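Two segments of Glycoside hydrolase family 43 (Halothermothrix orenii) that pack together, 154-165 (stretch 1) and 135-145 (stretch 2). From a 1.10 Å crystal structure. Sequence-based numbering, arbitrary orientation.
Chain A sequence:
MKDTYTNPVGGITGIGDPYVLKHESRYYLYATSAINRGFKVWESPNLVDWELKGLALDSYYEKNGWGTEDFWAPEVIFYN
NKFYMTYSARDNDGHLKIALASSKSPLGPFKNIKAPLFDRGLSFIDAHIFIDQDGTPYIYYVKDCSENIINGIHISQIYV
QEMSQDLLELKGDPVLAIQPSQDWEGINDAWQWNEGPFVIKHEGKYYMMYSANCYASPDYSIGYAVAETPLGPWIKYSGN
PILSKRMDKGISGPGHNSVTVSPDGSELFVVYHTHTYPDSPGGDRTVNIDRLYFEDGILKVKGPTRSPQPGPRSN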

ATOM      1  N   HIS A 154      15.382   1.669  15.603  1.00  8.85           N
ATOM      2  CA  HIS A 154      14.123   2.300  15.205  1.00  8.83           C
ATOM      3  C   HIS A 154      13.519   1.407  14.144  1.00  7.88           C
ATOM      4  O   HIS A 154      14.097   1.254  13.066  1.00  8.85           O
ATOM      5  CB  HIS A 154      14.362   3.685  14.608  1.00 10.16           C
ATOM      6  CG  HIS A 154      14.546   4.771  15.622  1.00 13.87           C
ATOM      7  ND1 HIS A 154      15.751   5.022  16.233  1.00 16.45           N
ATOM      8  CD2 HIS A 154      13.682   5.689  16.120  1.00 15.25           C
ATOM      9  CE1 HIS A 154      15.632   6.046  17.062  1.00 16.82           C
ATOM     10  NE2 HIS A 154      14.385   6.473  17.009  1.00 16.87           N
ATOM     11  N   ILE A 155      12.376   0.796  14.440  1.00  7.52           N
ATOM     12  CA  ILE A 155      11.893  -0.319  13.639  1.00  7.21           C
ATOM     13  C   ILE A 155      10.411  -0.195  13.336  1.00  6.85           C
ATOM     14  O   ILE A 155       9.597   0.014  14.242  1.00  7.88           O
ATOM     15  CB  ILE A 155      12.234  -1.670  14.343  1.00  8.30           C
ATOM     16  CG1 ILE A 155      11.899  -2.869  13.462  1.00  8.69           C
ATOM     17  CG2 ILE A 155      11.600  -1.772  15.716  1.00  9.41           C
ATOM     18  CD1 ILE A 155      12.587  -4.155  13.924  1.00 10.39           C
ATOM     19  N   SER A 156      10.073  -0.299  12.052  1.00  6.08           N
ATOM     20  CA  SER A 156       8.684  -0.381  11.627  1.00  6.26           C
ATOM     21  C   SER A 156       8.247  -1.833  11.575  1.00  6.11           C
ATOM     22  O   SER A 156       8.869  -2.653  10.895  1.00  6.85           O
ATOM     23  CB  SER A 156       8.477   0.286  10.269  1.00  6.73           C
ATOM     24  OG  SER A 156       8.562   1.696  10.389  1.00  7.46           O
ATOM     25  N   GLN A 157       7.198  -2.145  12.331  1.00  5.98           N
ATOM     26  CA  GLN A 157       6.616  -3.483  12.426  1.00  5.81           C
ATOM     27  C   GLN A 157       5.199  -3.472  11.868  1.00  5.59           C
ATOM     28  O   GLN A 157       4.490  -2.474  12.020  1.00  6.32           O
ATOM     29  CB  GLN A 157       6.513  -3.907  13.891  1.00  6.56           C
ATOM     30  CG  GLN A 157       7.790  -3.879  14.695  1.00  7.27           C
ATOM     31  CD  GLN A 157       7.481  -4.170  16.150  1.00  7.81           C
ATOM     32  OE1 GLN A 157       6.727  -3.432  16.780  1.00  8.21           O
ATOM     33  NE2 GLN A 157       7.999  -5.277  16.669  1.00  8.93           N
ATOM     34  N   ILE A 158       4.784  -4.581  11.254  1.00  5.30           N
ATOM     35  CA  ILE A 158       3.409  -4.727  10.798  1.00  5.13           C
ATOM     36  C   ILE A 158       2.613  -5.566  11.782  1.00  5.16           C
ATOM     37  O   ILE A 158       3.018  -6.683  12.100  1.00  5.75           O
ATOM     38  CB  ILE A 158       3.356  -5.335   9.387  1.00  5.35           C
ATOM     39  CG1 ILE A 158       3.990  -4.373   8.378  1.00  6.06           C
ATOM     40  CG2 ILE A 158       1.918  -5.664   8.977  1.00  5.77           C
ATOM     41  CD1 ILE A 158       4.336  -5.007   7.034  1.00  6.48           C
ATOM     42  N   TYR A 159       1.507  -4.991  12.251  1.00  5.52           N
ATOM     43  CA  TYR A 159       0.548  -5.638  13.124  1.00  5.46           C
ATOM     44  C   TYR A 159      -0.737  -5.907  12.358  1.00  5.66           C
ATOM     45  O   TYR A 159      -1.015  -5.291  11.334  1.00  6.32           O
ATOM     46  CB  TYR A 159       0.250  -4.745  14.344  1.00  6.23           C
ATOM     47  CG  TYR A 159       1.377  -4.702  15.336  1.00  6.47           C
ATOM     48  CD1 TYR A 159       2.464  -3.854  15.147  1.00  6.51           C
ATOM     49  CD2 TYR A 159       1.376  -5.522  16.455  1.00  7.04           C
ATOM     50  CE1 TYR A 159       3.520  -3.820  16.024  1.00  7.54           C
ATOM     51  CE2 TYR A 159       2.438  -5.495  17.352  1.00  7.88           C
ATOM     52  CZ  TYR A 159       3.501  -4.644  17.127  1.00  7.64           C
ATOM     53  OH  TYR A 159       4.547  -4.628  18.020  1.00  8.71           O
ATOM     54  N   VAL A 160      -1.533  -6.821  12.898  1.00  6.07           N
ATOM     55  CA  VAL A 160      -2.856  -7.110  12.375  1.00  6.28           C
ATOM     56  C   VAL A 160      -3.848  -7.226  13.517  1.00  6.52           C
ATOM     57  O   VAL A 160      -3.535  -7.742  14.591  1.00  6.90           O
ATOM     58  CB  VAL A 160      -2.868  -8.400  11.506  1.00  6.99           C
ATOM     59  CG1 VAL A 160      -2.350  -9.614  12.271  1.00  8.18           C
ATOM     60  CG2 VAL A 160      -4.255  -8.672  10.931  1.00  7.56           C
ATOM     61  N   GLN A 161      -5.057  -6.730  13.273  1.00  6.34           N
ATOM     62  CA  GLN A 161      -6.205  -7.027  14.119  1.00  7.06           C
ATOM     63  C   GLN A 161      -7.431  -7.268  13.265  1.00  7.10           C
ATOM     64  O   GLN A 161      -7.633  -6.642  12.229  1.00  7.60           O
ATOM     65  CB  GLN A 161      -6.493  -5.877  15.095  1.00  7.60           C
ATOM     66  CG  GLN A 161      -5.459  -5.789  16.200  1.00  7.78           C
ATOM     67  CD  GLN A 161      -5.631  -4.596  17.097  1.00  8.14           C
ATOM     68  OE1 GLN A 161      -5.027  -3.540  16.872  1.00  8.49           O
ATOM     69  NE2 GLN A 161      -6.448  -4.748  18.132  1.00  9.01           N
ATOM     70  N   GLU A 162      -8.275  -8.177  13.724  1.00  7.58           N
ATOM     71  CA  GLU A 162      -9.622  -8.289  13.191  1.00  8.12           C
ATOM     72  C   GLU A 162     -10.377  -7.018  13.548  1.00  8.85           C
ATOM     73  O   GLU A 162     -10.154  -6.447  14.621  1.00  9.98           O
ATOM     74  CB  GLU A 162     -10.275  -9.510  13.823  1.00 10.06           C
ATOM     75  CG  GLU A 162     -11.630  -9.869  13.282  1.00 12.89           C
ATOM     76  CD  GLU A 162     -12.176 -11.136  13.917  1.00 16.37           C
ATOM     77  OE1 GLU A 162     -11.376 -11.935  14.477  1.00 17.30           O
ATOM     78  OE2 GLU A 162     -13.401 -11.329  13.860  1.00 18.61           O
ATOM     79  N   MET A 163     -11.254  -6.572  12.655  1.00  9.08           N
ATOM     80  CA  MET A 163     -12.088  -5.410  12.941  1.00  9.92           C
ATOM     81  C   MET A 163     -13.507  -5.820  13.233  1.00 11.48           C
ATOM     82  O   MET A 163     -13.955  -6.895  12.849  1.00 12.21           O
ATOM     83  CB  MET A 163     -12.121  -4.427  11.774  1.00 10.27           C
ATOM     84  CG  MET A 163     -10.747  -4.101  11.186  1.00 11.66           C
ATOM     85  SD  MET A 163     -10.809  -2.838   9.925  1.00 13.22           S
ATOM     86  CE  MET A 163     -10.811  -1.368  10.930  1.00 15.01           C
ATOM     87  N   SER A 164     -14.228  -4.925  13.893  1.00 12.07           N
ATOM     88  CA  SER A 164     -15.660  -5.058  13.994  1.00 12.50           C
ATOM     89  C   SER A 164     -16.252  -4.955  12.593  1.00 11.82           C
ATOM     90  O   SER A 164     -15.621  -4.429  11.653  1.00 12.26           O
ATOM     91  CB  SER A 164     -16.230  -3.962  14.886  1.00 13.03           C
ATOM     92  OG  SER A 164     -15.834  -2.686  14.412  1.00 13.20           O
ATOM     93  N   GLN A 165     -17.488  -5.420  12.461  1.00 12.83           N
ATOM     94  CA  GLN A 165     -18.156  -5.401  11.175  1.00 14.36           C
ATOM     95  C   GLN A 165     -18.318  -3.994  10.618  1.00 14.43           C
ATOM     96  O   GLN A 165     -18.315  -3.823   9.402  1.00 14.74           O
ATOM     97  CB  GLN A 165     -19.527  -6.080  11.278  1.00 16.46           C
ATOM     98  CG  GLN A 165     -19.453  -7.596  11.388  1.00 19.48           C
ATOM     99  CD  GLN A 165     -19.000  -8.243  10.097  1.00 22.08           C
ATOM    100  OE1 GLN A 165     -19.558  -7.979   9.034  1.00 23.70           O
ATOM    101  NE2 GLN A 165     -17.959  -9.077  10.177  1.00 23.09           N
TER
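Stretch 2, residues 135-145: GTPYIYYVKDC

Stretch 2 lies beside stretch 1 as its antiparallel neighbor in a β-sheet, joined by a regular ladder of backbone hydrogen bonds and by side chains that pair on both faces. Residues 137-143 form an extended strand whose N-to-C direction makes an angle of 156° with that of the stretch 1 strand, already under way at His154; the axes approach to 4.6 Å, and the two stretches together bury 1147 Å².

The register sets Gln157 against Lys143, Tyr159 against Tyr141 and Gln161 against Ile139 as hydrogen-bonded pairs. Each exchanges two bonds: Lys143 N to Gln157 O (2.9 Å) and Gln157 N to Lys143 O (3.2 Å); Tyr141 N to Tyr159 O (2.9 Å) and Tyr159 N to Tyr141 O (2.8 Å); Ile139 N to Gln161 O (2.8 Å) and Gln161 N to Ile139 O (3.0 Å). Between them fall the non-hydrogen-bonded pairs Ile158-Val142, Val160-Tyr140 and Glu162-Tyr138, with CA atoms of each pair 4.5, 4.4 and 4.2 Å apart. Here CA-H groups approach carbonyls across the gap, as in Val160 CA to Ile139 O (3.2 Å). Met163 N extends the ladder with a nearly straight bond to Pro137 O (2.9 Å, 175°).

Because side chains alternate along a strand, these non-hydrogen-bonded pairs share one face of the sheet. On it, Val160 CG2 sits over the Tyr140 ring, 3.4 Å from Tyr140 CE2, in a CH-π contact, and Ile158 CG1 meets Val142 CG2 at 3.9 Å.

The opposite face carries the hydrogen-bonded pairs. Tyr141, with chi1 in p, brings its ring beneath Tyr159 CB, which lies 3.7 Å from Tyr141 CZ over the ring face; its hydroxyl reaches on to Gln161, donating from Tyr141 OH to Gln161 OE1 at 2.6 Å. Lys143 is extended, all four chi angles in t; its CB lies 3.7 Å from Tyr159 CE1, and a water links Lys143 NZ to Tyr159 OH, 2.8 Å from each.

At the Pro137 end, the CA-to-CB bonds of Met163 and Pro137 both point toward the other stretch: Met163 CB is 4.0 Å from Pro137 CG, while Met163 SD lies 3.7 Å from Ile139 CB. At the Cys145 end, a side chain supplies the acceptor, with Cys145 N donating to Ser156 OG (2.9 Å). A second water bridges Ser156 OG (2.6 Å) and Asp144 OD1 (2.8 Å), and Cys145 O lies at the edge of the His154 ring, 3.1 Å from His154 CD2.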

ATOM      1  N   GLY A 135     -16.189 -12.670   4.725  1.00 12.10           N
ATOM      2  CA  GLY A 135     -16.657 -11.333   5.041  1.00 12.21           C
ATOM      3  C   GLY A 135     -16.034 -10.683   6.265  1.00 12.17           C
ATOM      4  O   GLY A 135     -16.372  -9.539   6.585  1.00 13.59           O
ATOM      5  N   THR A 136     -15.141 -11.387   6.956  1.00 11.56           N
ATOM      6  CA  THR A 136     -14.503 -10.820   8.142  1.00 11.60           C
ATOM      7  C   THR A 136     -13.433  -9.806   7.730  1.00 10.61           C
ATOM      8  O   THR A 136     -12.567 -10.119   6.911  1.00 10.49           O
ATOM      9  CB  THR A 136     -13.842 -11.913   9.005  1.00 12.79           C
ATOM     10  OG1 THR A 136     -14.799 -12.927   9.340  1.00 14.92           O
ATOM     11  CG2 THR A 136     -13.256 -11.322  10.286  1.00 12.47           C
ATOM     12  N   PRO A 137     -13.472  -8.592   8.308  1.00 10.77           N
ATOM     13  CA  PRO A 137     -12.439  -7.596   8.030  1.00 10.16           C
ATOM     14  C   PRO A 137     -11.244  -7.717   8.964  1.00  9.07           C
ATOM     15  O   PRO A 137     -11.387  -7.992  10.160  1.00  9.50           O
ATOM     16  CB  PRO A 137     -13.165  -6.273   8.288  1.00 11.89           C
ATOM     17  CG  PRO A 137     -14.262  -6.604   9.253  1.00 13.59           C
ATOM     18  CD  PRO A 137     -14.566  -8.050   9.134  1.00 12.44           C
ATOM     19  N   TYR A 138     -10.067  -7.489   8.394  1.00  8.20           N
ATOM     20  CA  TYR A 138      -8.825  -7.418   9.137  1.00  7.61           C
ATOM     21  C   TYR A 138      -8.070  -6.178   8.704  1.00  8.03           C
ATOM     22  O   TYR A 138      -8.032  -5.867   7.527  1.00 10.30           O
ATOM     23  CB  TYR A 138      -7.954  -8.643   8.857  1.00  8.17           C
ATOM     24  CG  TYR A 138      -8.600  -9.947   9.235  1.00  8.42           C
ATOM     25  CD1 TYR A 138      -9.430 -10.618   8.347  1.00  9.23           C
ATOM     26  CD2 TYR A 138      -8.406 -10.505  10.490  1.00  9.75           C
ATOM     27  CE1 TYR A 138     -10.037 -11.807   8.688  1.00 10.16           C
ATOM     28  CE2 TYR A 138      -9.024 -11.699  10.850  1.00 10.62           C
ATOM     29  CZ  TYR A 138      -9.840 -12.340   9.938  1.00 10.78           C
ATOM     30  OH  TYR A 138     -10.451 -13.533  10.257  1.00 12.76           O
ATOM     31  N   ILE A 139      -7.472  -5.483   9.657  1.00  7.03           N
ATOM     32  CA  ILE A 139      -6.624  -4.347   9.352  1.00  6.68           C
ATOM     33  C   ILE A 139      -5.175  -4.696   9.649  1.00  6.41           C
ATOM     34  O   ILE A 139      -4.846  -5.171  10.733  1.00  7.01           O
ATOM     35  CB  ILE A 139      -7.087  -3.059  10.088  1.00  7.06           C
ATOM     36  CG1 ILE A 139      -6.297  -1.847   9.578  1.00  7.78           C
ATOM     37  CG2 ILE A 139      -6.993  -3.198  11.600  1.00  7.77           C
ATOM     38  CD1 ILE A 139      -6.838  -0.510  10.076  1.00  9.28           C
ATOM     39  N   TYR A 140      -4.330  -4.471   8.649  1.00  5.73           N
ATOM     40  CA  TYR A 140      -2.881  -4.602   8.759  1.00  6.17           C
ATOM     41  C   TYR A 140      -2.346  -3.183   8.788  1.00  6.17           C
ATOM     42  O   TYR A 140      -2.788  -2.353   8.021  1.00  7.64           O
ATOM     43  CB  TYR A 140      -2.331  -5.369   7.535  1.00  6.34           C
ATOM     44  CG  TYR A 140      -2.830  -6.782   7.479  1.00  6.51           C
ATOM     45  CD1 TYR A 140      -4.062  -7.090   6.923  1.00  6.66           C
ATOM     46  CD2 TYR A 140      -2.093  -7.814   8.018  1.00  6.67           C
ATOM     47  CE1 TYR A 140      -4.550  -8.386   6.936  1.00  7.28           C
ATOM     48  CE2 TYR A 140      -2.562  -9.119   8.021  1.00  7.15           C
ATOM     49  CZ  TYR A 140      -3.801  -9.402   7.483  1.00  7.01           C
ATOM     50  OH  TYR A 140      -4.332 -10.660   7.491  1.00  8.01           O
ATOM     51  N   TYR A 141      -1.418  -2.896   9.690  1.00  5.86           N
ATOM     52  CA  TYR A 141      -0.926  -1.535   9.817  1.00  6.03           C
ATOM     53  C   TYR A 141       0.476  -1.541  10.393  1.00  5.34           C
ATOM     54  O   TYR A 141       0.938  -2.539  10.929  1.00  6.38           O
ATOM     55  CB  TYR A 141      -1.873  -0.696  10.681  1.00  6.31           C
ATOM     56  CG  TYR A 141      -2.098  -1.247  12.072  1.00  6.45           C
ATOM     57  CD1 TYR A 141      -1.301  -0.868  13.130  1.00  6.95           C
ATOM     58  CD2 TYR A 141      -3.106  -2.166  12.327  1.00  7.85           C
ATOM     59  CE1 TYR A 141      -1.510  -1.368  14.404  1.00  6.97           C
ATOM     60  CE2 TYR A 141      -3.316  -2.680  13.601  1.00  8.24           C
ATOM     61  CZ  TYR A 141      -2.520  -2.270  14.636  1.00  7.28           C
ATOM     62  OH  TYR A 141      -2.687  -2.758  15.921  1.00  8.30           O
ATOM     63  N   VAL A 142       1.142  -0.402  10.282  1.00  5.53           N
ATOM     64  CA  VAL A 142       2.526  -0.269  10.693  1.00  5.68           C
ATOM     65  C   VAL A 142       2.630   0.555  11.971  1.00  5.61           C
ATOM     66  O   VAL A 142       2.099   1.662  12.058  1.00  6.62           O
ATOM     67  CB  VAL A 142       3.357   0.402   9.590  1.00  6.10           C
ATOM     68  CG1 VAL A 142       4.766   0.702  10.058  1.00  7.62           C
ATOM     69  CG2 VAL A 142       3.390  -0.500   8.351  1.00  6.47           C
ATOM     70  N   LYS A 143       3.329  -0.010  12.954  1.00  5.51           N
ATOM     71  CA  LYS A 143       3.799   0.720  14.132  1.00  6.15           C
ATOM     72  C   LYS A 143       5.139   1.314  13.725  1.00  5.86           C
ATOM     73  O   LYS A 143       6.118   0.609  13.573  1.00  6.59           O
ATOM     74  CB  LYS A 143       3.916  -0.240  15.319  1.00  6.58           C
ATOM     75  CG  LYS A 143       4.172   0.418  16.663  1.00  7.32           C
ATOM     76  CD  LYS A 143       4.234  -0.626  17.794  1.00  8.43           C
ATOM     77  CE  LYS A 143       4.206   0.028  19.159  1.00 10.55           C
ATOM     78  NZ  LYS A 143       4.466  -0.895  20.270  1.00 13.14           N
ATOM     79  N   ASP A 144       5.110   2.620  13.438  1.00  6.03           N
ATOM     80  CA  ASP A 144       6.170   3.271  12.688  1.00  6.60           C
ATOM     81  C   ASP A 144       7.456   3.483  13.482  1.00  6.55           C
ATOM     82  O   ASP A 144       7.439   3.860  14.657  1.00  7.00           O
ATOM     83  CB  ASP A 144       5.655   4.615  12.175  1.00  7.61           C
ATOM     84  CG  ASP A 144       6.634   5.306  11.246  1.00  8.56           C
ATOM     85  OD1 ASP A 144       6.793   4.842  10.099  1.00 10.07           O
ATOM     86  OD2 ASP A 144       7.223   6.321  11.678  1.00  8.87           O
ATOM     87  N   CYS A 145       8.578   3.263  12.800  1.00  7.00           N
ATOM     88  CA  CYS A 145       9.919   3.444  13.351  1.00  7.62           C
ATOM     89  C   CYS A 145      10.164   4.781  14.044  1.00  7.94           C
ATOM     90  O   CYS A 145      10.989   4.825  14.953  1.00  8.80           O
ATOM     91  CB  CYS A 145      10.949   3.251  12.238  1.00  8.96           C
ATOM     92  SG  CYS A 145      10.778   4.389  10.872  1.00 11.22           S
TER
HETATM   93  O   HOH W   1       3.826  -3.633  20.551  1.00 18.91           O
HETATM   94  O   HOH W   2       7.083   2.629   8.459  1.00  9.88           O